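Local coordinates for protein NAD nucleotidase (Haemophilus influenzae, PDB 3ZTV) that degrades NAD to adenosine and nicotinamide riboside in the periplasm, acting as a zinc-dependent 5'-nucleotidase and NAD pyrophosphatase of broad specificity, at residues 38-43 and 299-304; 233-238 and 325-330. All coordinates share one frame; numbering follows the deposited sequence.

Interaction 1. Residues 38-43 and 299-304; sequences QTKVDI and KLQVKN
Asp42 and Lys299 meet at one end of a short antiparallel bridge, in which strand 37-43 of one beta hairpin borders strand 301-303 of another. The two side chains cross at about a right angle. Lys299 leaves its backbone with CG anti to N (chi1 178°) and turns at chi3, which puts CE close to both carboxylate oxygens; NZ then lies 2.8 Å from Asp42 OD1. This salt bridge uses the syn side of OD1, with NZ somewhat out of the carboxylate plane. Glu29 supplies a second salt bridge, so NZ has two carboxylate partners, which would be expected to stabilise its positive charge. A water donates to Asp42 OD2, and another links Asp42 N to Lys299 O.

Further along, Lys40 and Gln301 form the one hydrogen-bonded bridge pair. Lys40 N donates to Gln301 O at 2.8 Å, and Gln301 N returns a straighter bond to Lys40 O at 3.1 Å; both donors lie in the plane of the carbonyl they meet. The two side chains cross obliquely, with Lys40 CD 4.1 Å from Gln301 OE1. They then part company: Gln301 NE2 bonds to Glu311, whereas Lys40 makes a cation-pi contact with Trp309.

Val41 and Leu300 also pass at a slant, touching through Val41 CG1 and Leu300 CD2, and Leu300 continues onto helix 314-325. Thr39 and Val302 instead lie side by side and point the same way, Thr39 OG1 resting 3.7 Å from Val302 CG1 while it bonds to Gln37 O. Beyond them a single water bridges the strands: it donates to Gln38 O and accepts from Lys303 N, whose distance to the water oxygen is 2.9 Å.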
ATOM      1  N   GLN A  38       1.830  27.748 -39.982  1.00 14.59           N
ATOM      2  CA  GLN A  38       1.671  26.334 -39.664  1.00 15.24           C
ATOM      3  C   GLN A  38       2.298  25.487 -40.761  1.00 14.43           C
ATOM      4  O   GLN A  38       2.024  25.676 -41.951  1.00 14.07           O
ATOM      5  CB  GLN A  38       0.205  25.954 -39.466  1.00 18.97           C
ATOM      6  CG  GLN A  38      -0.003  24.457 -39.284  1.00 23.80           C
ATOM      7  CD  GLN A  38      -1.127  24.126 -38.326  1.00 26.63           C
ATOM      8  OE1 GLN A  38      -2.179  23.625 -38.729  1.00 30.62           O
ATOM      9  NE2 GLN A  38      -0.905  24.393 -37.042  1.00 28.80           N
ATOM     10  N   THR A  39       3.142  24.552 -40.346  1.00 13.52           N
ATOM     11  CA  THR A  39       4.003  23.810 -41.247  1.00 11.82           C
ATOM     12  C   THR A  39       3.979  22.336 -40.874  1.00 12.54           C
ATOM     13  O   THR A  39       4.181  21.978 -39.704  1.00 11.59           O
ATOM     14  CB  THR A  39       5.447  24.350 -41.163  1.00 12.11           C
ATOM     15  OG1 THR A  39       5.439  25.768 -41.385  1.00 12.74           O
ATOM     16  CG2 THR A  39       6.349  23.683 -42.182  1.00 12.38           C
ATOM     17  N   LYS A  40       3.716  21.482 -41.857  1.00 10.59           N
ATOM     18  CA  LYS A  40       3.801  20.041 -41.658  1.00  9.78           C
ATOM     19  C   LYS A  40       5.245  19.619 -41.833  1.00 10.63           C
ATOM     20  O   LYS A  40       5.896  19.994 -42.813  1.00 10.48           O
ATOM     21  CB  LYS A  40       2.935  19.292 -42.674  1.00 12.64           C
ATOM     22  CG  LYS A  40       1.434  19.343 -42.429  1.00 14.23           C
ATOM     23  CD  LYS A  40       0.684  18.548 -43.497  1.00 17.48           C
ATOM     24  CE  LYS A  40      -0.808  18.483 -43.205  1.00 20.39           C
ATOM     25  NZ  LYS A  40      -1.529  17.704 -44.253  1.00 22.08           N
ATOM     26  N   VAL A  41       5.739  18.841 -40.872  1.00  9.89           N
ATOM     27  CA  VAL A  41       7.106  18.330 -40.881  1.00 10.22           C
ATOM     28  C   VAL A  41       7.095  16.877 -40.417  1.00  8.52           C
ATOM     29  O   VAL A  41       6.104  16.416 -39.844  1.00  9.32           O
ATOM     30  CB  VAL A  41       8.027  19.154 -39.946  1.00  9.10           C
ATOM     31  CG1 VAL A  41       8.024  20.619 -40.359  1.00 10.26           C
ATOM     32  CG2 VAL A  41       7.609  18.995 -38.479  1.00 10.79           C
ATOM     33  N   ASP A  42       8.181  16.156 -40.687  1.00  7.86           N
ATOM     34  CA  ASP A  42       8.361  14.811 -40.156  1.00  9.14           C
ATOM     35  C   ASP A  42       9.301  14.843 -38.958  1.00  7.61           C
ATOM     36  O   ASP A  42      10.322  15.545 -38.984  1.00  8.97           O
ATOM     37  CB  ASP A  42       8.924  13.876 -41.225  1.00  9.06           C
ATOM     38  CG  ASP A  42       7.931  13.609 -42.340  1.00 12.20           C
ATOM     39  OD1 ASP A  42       6.726  13.486 -42.040  1.00 12.24           O
ATOM     40  OD2 ASP A  42       8.354  13.551 -43.512  1.00 15.34           O
ATOM     41  N   ILE A  43       8.949  14.088 -37.915  1.00  6.57           N
ATOM     42  CA  ILE A  43       9.780  13.963 -36.718  1.00  8.01           C
ATOM     43  C   ILE A  43       9.982  12.507 -36.336  1.00  8.34           C
ATOM     44  O   ILE A  43       9.200  11.629 -36.703  1.00  6.82           O
ATOM     45  CB  ILE A  43       9.172  14.693 -35.496  1.00  8.32           C
ATOM     46  CG1 ILE A  43       7.709  14.292 -35.274  1.00  8.91           C
ATOM     47  CG2 ILE A  43       9.294  16.202 -35.652  1.00  9.62           C
ATOM     48  CD1 ILE A  43       7.149  14.718 -33.916  1.00 11.43           C
ATOM     49  N   LYS A 299      10.596  17.584 -45.314  1.00 11.22           N
ATOM     50  CA  LYS A 299       9.193  17.956 -45.441  1.00 10.63           C
ATOM     51  C   LYS A 299       8.963  19.283 -44.749  1.00 11.24           C
ATOM     52  O   LYS A 299       9.069  19.388 -43.525  1.00 11.20           O
ATOM     53  CB  LYS A 299       8.256  16.888 -44.858  1.00 10.99           C
ATOM     54  CG  LYS A 299       6.767  17.266 -44.929  1.00 11.80           C
ATOM     55  CD  LYS A 299       5.874  16.247 -44.226  1.00 13.03           C
ATOM     56  CE  LYS A 299       5.739  14.969 -45.033  1.00 14.96           C
ATOM     57  NZ  LYS A 299       5.012  13.923 -44.257  1.00 15.08           N
ATOM     58  N   LEU A 300       8.658  20.302 -45.539  1.00  9.69           N
ATOM     59  CA  LEU A 300       8.332  21.610 -45.000  1.00 11.94           C
ATOM     60  C   LEU A 300       7.140  22.133 -45.788  1.00 10.32           C
ATOM     61  O   LEU A 300       7.300  22.894 -46.752  1.00 12.22           O
ATOM     62  CB  LEU A 300       9.524  22.562 -45.128  1.00 13.26           C
ATOM     63  CG  LEU A 300      10.808  22.178 -44.378  1.00 11.62           C
ATOM     64  CD1 LEU A 300      11.983  23.006 -44.875  1.00 14.32           C
ATOM     65  CD2 LEU A 300      10.656  22.305 -42.861  1.00 13.85           C
ATOM     66  N   GLN A 301       5.946  21.710 -45.394  1.00 10.77           N
ATOM     67  CA  GLN A 301       4.739  22.011 -46.162  1.00 10.52           C
ATOM     68  C   GLN A 301       3.847  23.032 -45.470  1.00 12.06           C
ATOM     69  O   GLN A 301       3.616  22.959 -44.265  1.00 11.54           O
ATOM     70  CB  GLN A 301       3.951  20.732 -46.442  1.00 12.55           C
ATOM     71  CG  GLN A 301       4.699  19.728 -47.296  1.00 12.86           C
ATOM     72  CD  GLN A 301       3.943  18.430 -47.462  1.00 14.45           C
ATOM     73  OE1 GLN A 301       2.799  18.305 -47.024  1.00 16.64           O
ATOM     74  NE2 GLN A 301       4.583  17.454 -48.089  1.00 14.30           N
ATOM     75  N   VAL A 302       3.357  23.997 -46.244  1.00 12.85           N
ATOM     76  CA  VAL A 302       2.398  24.973 -45.748  1.00 13.47           C
ATOM     77  C   VAL A 302       1.153  24.955 -46.640  1.00 14.94           C
ATOM     78  O   VAL A 302       1.225  24.567 -47.808  1.00 15.27           O
ATOM     79  CB  VAL A 302       3.003  26.391 -45.697  1.00 14.66           C
ATOM     80  CG1 VAL A 302       4.254  26.404 -44.813  1.00 14.06           C
ATOM     81  CG2 VAL A 302       3.330  26.883 -47.100  1.00 19.79           C
ATOM     82  N   LYS A 303       0.015  25.346 -46.083  1.00 15.61           N
ATOM     83  CA  LYS A 303      -1.256  25.300 -46.809  1.00 17.74           C
ATOM     84  C   LYS A 303      -1.402  26.515 -47.715  1.00 17.30           C
ATOM     85  O   LYS A 303      -1.279  27.652 -47.258  1.00 20.62           O
ATOM     86  CB  LYS A 303      -2.419  25.239 -45.814  1.00 21.36           C
ATOM     87  CG  LYS A 303      -3.794  24.990 -46.418  1.00 22.66           C
ATOM     88  CD  LYS A 303      -4.848  24.957 -45.318  1.00 25.43           C
ATOM     89  CE  LYS A 303      -6.250  24.707 -45.859  1.00 30.03           C
ATOM     90  NZ  LYS A 303      -6.541  23.258 -46.038  1.00 31.73           N
ATOM     91  N   ASN A 304      -1.654  26.282 -49.001  1.00 17.12           N
ATOM     92  CA  ASN A 304      -1.802  27.394 -49.938  1.00 18.97           C
ATOM     93  C   ASN A 304      -3.239  27.909 -50.012  1.00 16.43           C
ATOM     94  O   ASN A 304      -4.111  27.439 -49.280  1.00 19.98           O
ATOM     95  CB  ASN A 304      -1.228  27.060 -51.327  1.00 18.76           C
ATOM     96  CG  ASN A 304      -2.014  25.986 -52.061  1.00 15.39           C
ATOM     97  OD1 ASN A 304      -3.191  25.758 -51.791  1.00 16.31           O
ATOM     98  ND2 ASN A 304      -1.357  25.329 -53.008  1.00 15.88           N
TER
HETATM   99  O   HOH W   1      -0.148  26.517 -43.481  1.00 19.71           O
HETATM  100  O   HOH W   2      10.320  17.447 -42.155  1.00  9.99           O
HETATM  101  O   HOH W   3       7.421  11.778 -45.384  1.00 28.16           O

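Interaction 2. Residues 233-238 and 325-330; sequences NDELRS and KSMKSI
Met327 opens a type I beta turn that Glu235, in the first turn of helix 234-238, grips with its carboxylate; the turn leads from helix 314-325 into edge strand 330-332. The Met327 side chain bends at chi3 (63°), carrying CE against the helix, 3.5 Å from Glu235 O and also beside Glu235 CB.

At Lys328 the backbone takes over. Its N donates to Glu235 OE2 at 3.0 Å; its CB still touches the carboxylate, while the amine end departs.

Ser329 bonds through both its backbone N and its hydroxyl. Its N lies 2.8 Å from Glu235 OE1, so successive amides of the turn occupy the syn lone pairs of the two oxygens and fix the carboxylate's rotation. Ser329 OG donates to the same OE1 from above the carboxylate plane, at 2.9 Å, giving that oxygen two donors. The hydroxyl in turn accepts from Asn233 ND2, which meets it close to the amide plane. Asn233 is also the helix N-cap: its OD1 takes the N-H of Leu236, so one amide group both caps the helix and reaches the turn.

Ile330 begins the strand and adds an apolar contact beside the polar one. Leu236 CD2 meets Ser329 CB and, 4.0 Å away, Ile330 CD1.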
ATOM      1  N   ASN A 233      11.091  23.883 -23.501  1.00  7.91           N
ATOM      2  CA  ASN A 233      11.743  25.146 -23.175  1.00  6.99           C
ATOM      3  C   ASN A 233      11.224  26.214 -24.120  1.00  7.09           C
ATOM      4  O   ASN A 233      10.342  25.956 -24.941  1.00  8.25           O
ATOM      5  CB  ASN A 233      13.259  25.004 -23.304  1.00  7.72           C
ATOM      6  CG  ASN A 233      13.689  24.525 -24.686  1.00  9.44           C
ATOM      7  OD1 ASN A 233      13.008  24.766 -25.689  1.00  8.30           O
ATOM      8  ND2 ASN A 233      14.834  23.862 -24.746  1.00  9.02           N
ATOM      9  N   ASP A 234      11.754  27.423 -23.987  1.00  8.16           N
ATOM     10  CA  ASP A 234      11.270  28.540 -24.794  1.00  8.49           C
ATOM     11  C   ASP A 234      11.405  28.311 -26.296  1.00  8.54           C
ATOM     12  O   ASP A 234      10.523  28.704 -27.054  1.00  9.44           O
ATOM     13  CB  ASP A 234      11.939  29.852 -24.373  1.00 10.89           C
ATOM     14  CG  ASP A 234      11.470  30.327 -23.011  1.00 12.56           C
ATOM     15  OD1 ASP A 234      10.379  29.899 -22.569  1.00 14.36           O
ATOM     16  OD2 ASP A 234      12.197  31.125 -22.385  1.00 14.05           O
ATOM     17  N   GLU A 235      12.501  27.695 -26.725  1.00  7.91           N
ATOM     18  CA  GLU A 235      12.665  27.351 -28.141  1.00  9.40           C
ATOM     19  C   GLU A 235      11.501  26.499 -28.651  1.00  9.05           C
ATOM     20  O   GLU A 235      10.905  26.795 -29.684  1.00 10.31           O
ATOM     21  CB  GLU A 235      13.982  26.608 -28.385  1.00 10.18           C
ATOM     22  CG  GLU A 235      15.213  27.492 -28.572  1.00 12.17           C
ATOM     23  CD  GLU A 235      16.414  26.714 -29.102  1.00 13.04           C
ATOM     24  OE1 GLU A 235      16.347  25.463 -29.151  1.00 13.97           O
ATOM     25  OE2 GLU A 235      17.431  27.341 -29.481  1.00 14.02           O
ATOM     26  N   LEU A 236      11.168  25.438 -27.928  1.00  8.34           N
ATOM     27  CA  LEU A 236      10.104  24.553 -28.387  1.00  7.54           C
ATOM     28  C   LEU A 236       8.727  25.212 -28.274  1.00  8.75           C
ATOM     29  O   LEU A 236       7.846  24.979 -29.111  1.00  9.23           O
ATOM     30  CB  LEU A 236      10.158  23.222 -27.635  1.00  7.01           C
ATOM     31  CG  LEU A 236      11.481  22.459 -27.788  1.00  7.76           C
ATOM     32  CD1 LEU A 236      11.359  21.081 -27.132  1.00  8.28           C
ATOM     33  CD2 LEU A 236      11.910  22.313 -29.254  1.00  9.55           C
ATOM     34  N   ARG A 237       8.548  26.067 -27.268  1.00  8.87           N
ATOM     35  CA  ARG A 237       7.314  26.843 -27.168  1.00  8.61           C
ATOM     36  C   ARG A 237       7.144  27.767 -28.377  1.00  9.50           C
ATOM     37  O   ARG A 237       6.023  27.966 -28.851  1.00 12.50           O
ATOM     38  CB  ARG A 237       7.282  27.666 -25.879  1.00 10.31           C
ATOM     39  CG  ARG A 237       7.180  26.825 -24.634  1.00 10.42           C
ATOM     40  CD  ARG A 237       7.180  27.672 -23.362  1.00 13.23           C
ATOM     41  NE  ARG A 237       7.233  26.774 -22.216  1.00 14.28           N
ATOM     42  CZ  ARG A 237       8.299  26.583 -21.449  1.00 11.77           C
ATOM     43  NH1 ARG A 237       9.417  27.282 -21.634  1.00 11.93           N
ATOM     44  NH2 ARG A 237       8.229  25.707 -20.459  1.00 13.20           N
ATOM     45  N   SER A 238       8.249  28.305 -28.889  1.00  9.37           N
ATOM     46  CA  SER A 238       8.181  29.246 -30.012  1.00  9.61           C
ATOM     47  C   SER A 238       7.688  28.568 -31.291  1.00 10.52           C
ATOM     48  O   SER A 238       7.172  29.232 -32.196  1.00 12.28           O
ATOM     49  CB  SER A 238       9.541  29.913 -30.254  1.00 11.42           C
ATOM     50  OG  SER A 238      10.441  29.060 -30.947  1.00 13.34           O
ATOM     51  N   LYS A 325      17.915  25.294 -38.208  1.00 10.62           N
ATOM     52  CA  LYS A 325      19.333  25.031 -37.992  1.00 12.38           C
ATOM     53  C   LYS A 325      19.901  25.866 -36.842  1.00 12.29           C
ATOM     54  O   LYS A 325      20.882  25.472 -36.208  1.00 14.57           O
ATOM     55  CB  LYS A 325      20.129  25.281 -39.278  1.00 12.36           C
ATOM     56  CG  LYS A 325      19.862  24.261 -40.375  1.00 13.32           C
ATOM     57  CD  LYS A 325      20.527  24.661 -41.692  1.00 12.96           C
ATOM     58  CE  LYS A 325      20.344  23.569 -42.738  1.00 17.16           C
ATOM     59  NZ  LYS A 325      20.793  23.987 -44.097  1.00 18.56           N
ATOM     60  N   SER A 326      19.279  27.006 -36.562  1.00 11.41           N
ATOM     61  CA  SER A 326      19.797  27.906 -35.541  1.00 12.91           C
ATOM     62  C   SER A 326      19.360  27.503 -34.134  1.00 14.54           C
ATOM     63  O   SER A 326      19.806  28.098 -33.152  1.00 14.85           O
ATOM     64  CB  SER A 326      19.363  29.344 -35.831  1.00 14.89           C
ATOM     65  OG  SER A 326      17.985  29.518 -35.567  1.00 15.53           O
ATOM     66  N   MET A 327      18.488  26.502 -34.031  1.00 10.75           N
ATOM     67  CA  MET A 327      17.921  26.126 -32.738  1.00 10.93           C
ATOM     68  C   MET A 327      18.646  24.973 -32.064  1.00 12.03           C
ATOM     69  O   MET A 327      18.848  23.916 -32.659  1.00 12.64           O
ATOM     70  CB  MET A 327      16.442  25.800 -32.895  1.00 11.69           C
ATOM     71  CG  MET A 327      15.671  26.953 -33.480  1.00 14.91           C
ATOM     72  SD  MET A 327      13.949  26.569 -33.802  1.00 16.35           S
ATOM     73  CE  MET A 327      13.396  26.233 -32.147  1.00 14.63           C
ATOM     74  N   LYS A 328      19.015  25.189 -30.807  1.00 11.81           N
ATOM     75  CA  LYS A 328      19.747  24.212 -30.014  1.00 11.46           C
ATOM     76  C   LYS A 328      18.941  22.934 -29.758  1.00 10.71           C
ATOM     77  O   LYS A 328      19.506  21.846 -29.646  1.00 10.61           O
ATOM     78  CB  LYS A 328      20.164  24.854 -28.682  1.00 13.70           C
ATOM     79  CG  LYS A 328      20.985  23.967 -27.777  1.00 21.13           C
ATOM     80  CD  LYS A 328      21.695  24.794 -26.712  1.00 25.86           C
ATOM     81  CE  LYS A 328      22.754  23.962 -26.014  1.00 26.60           C
ATOM     82  NZ  LYS A 328      23.520  23.143 -26.999  1.00 30.62           N
ATOM     83  N   SER A 329      17.622  23.069 -29.666  1.00  8.66           N
ATOM     84  CA  SER A 329      16.755  21.961 -29.256  1.00  7.92           C
ATOM     85  C   SER A 329      16.143  21.196 -30.432  1.00  8.18           C
ATOM     86  O   SER A 329      15.318  20.313 -30.223  1.00  8.02           O
ATOM     87  CB  SER A 329      15.637  22.473 -28.347  1.00  9.25           C
ATOM     88  OG  SER A 329      16.159  23.257 -27.277  1.00 13.15           O
ATOM     89  N   ILE A 330      16.503  21.576 -31.657  1.00  7.09           N
ATOM     90  CA  ILE A 330      16.095  20.859 -32.864  1.00  6.48           C
ATOM     91  C   ILE A 330      17.322  20.166 -33.430  1.00  7.51           C
ATOM     92  O   ILE A 330      18.378  20.788 -33.585  1.00  8.22           O
ATOM     93  CB  ILE A 330      15.513  21.817 -33.941  1.00  6.88           C
ATOM     94  CG1 ILE A 330      14.286  22.555 -33.404  1.00  9.23           C
ATOM     95  CG2 ILE A 330      15.211  21.057 -35.244  1.00  9.77           C
ATOM     96  CD1 ILE A 330      13.119  21.650 -33.023  1.00 12.56           C
TER

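How the interactions relate
From the N terminus, strand 37-43 comes first; interaction 1 is completed only when the chain reaches 299-304, after a loop of 255 residues that contains much of the metallophosphoesterase region. Helix 234-238 lies within that loop, but its partner 325-330 follows beyond it, so interaction 2 closes a second, shorter loop that crosses the first. Helix 314-325 joins the two second segments along the chain. The contacts, centres about 17 Å apart and not touching, thus tie the connection between strands 284-295 and 330-332 to the hairpin strand 37-43 and to helix 234-238.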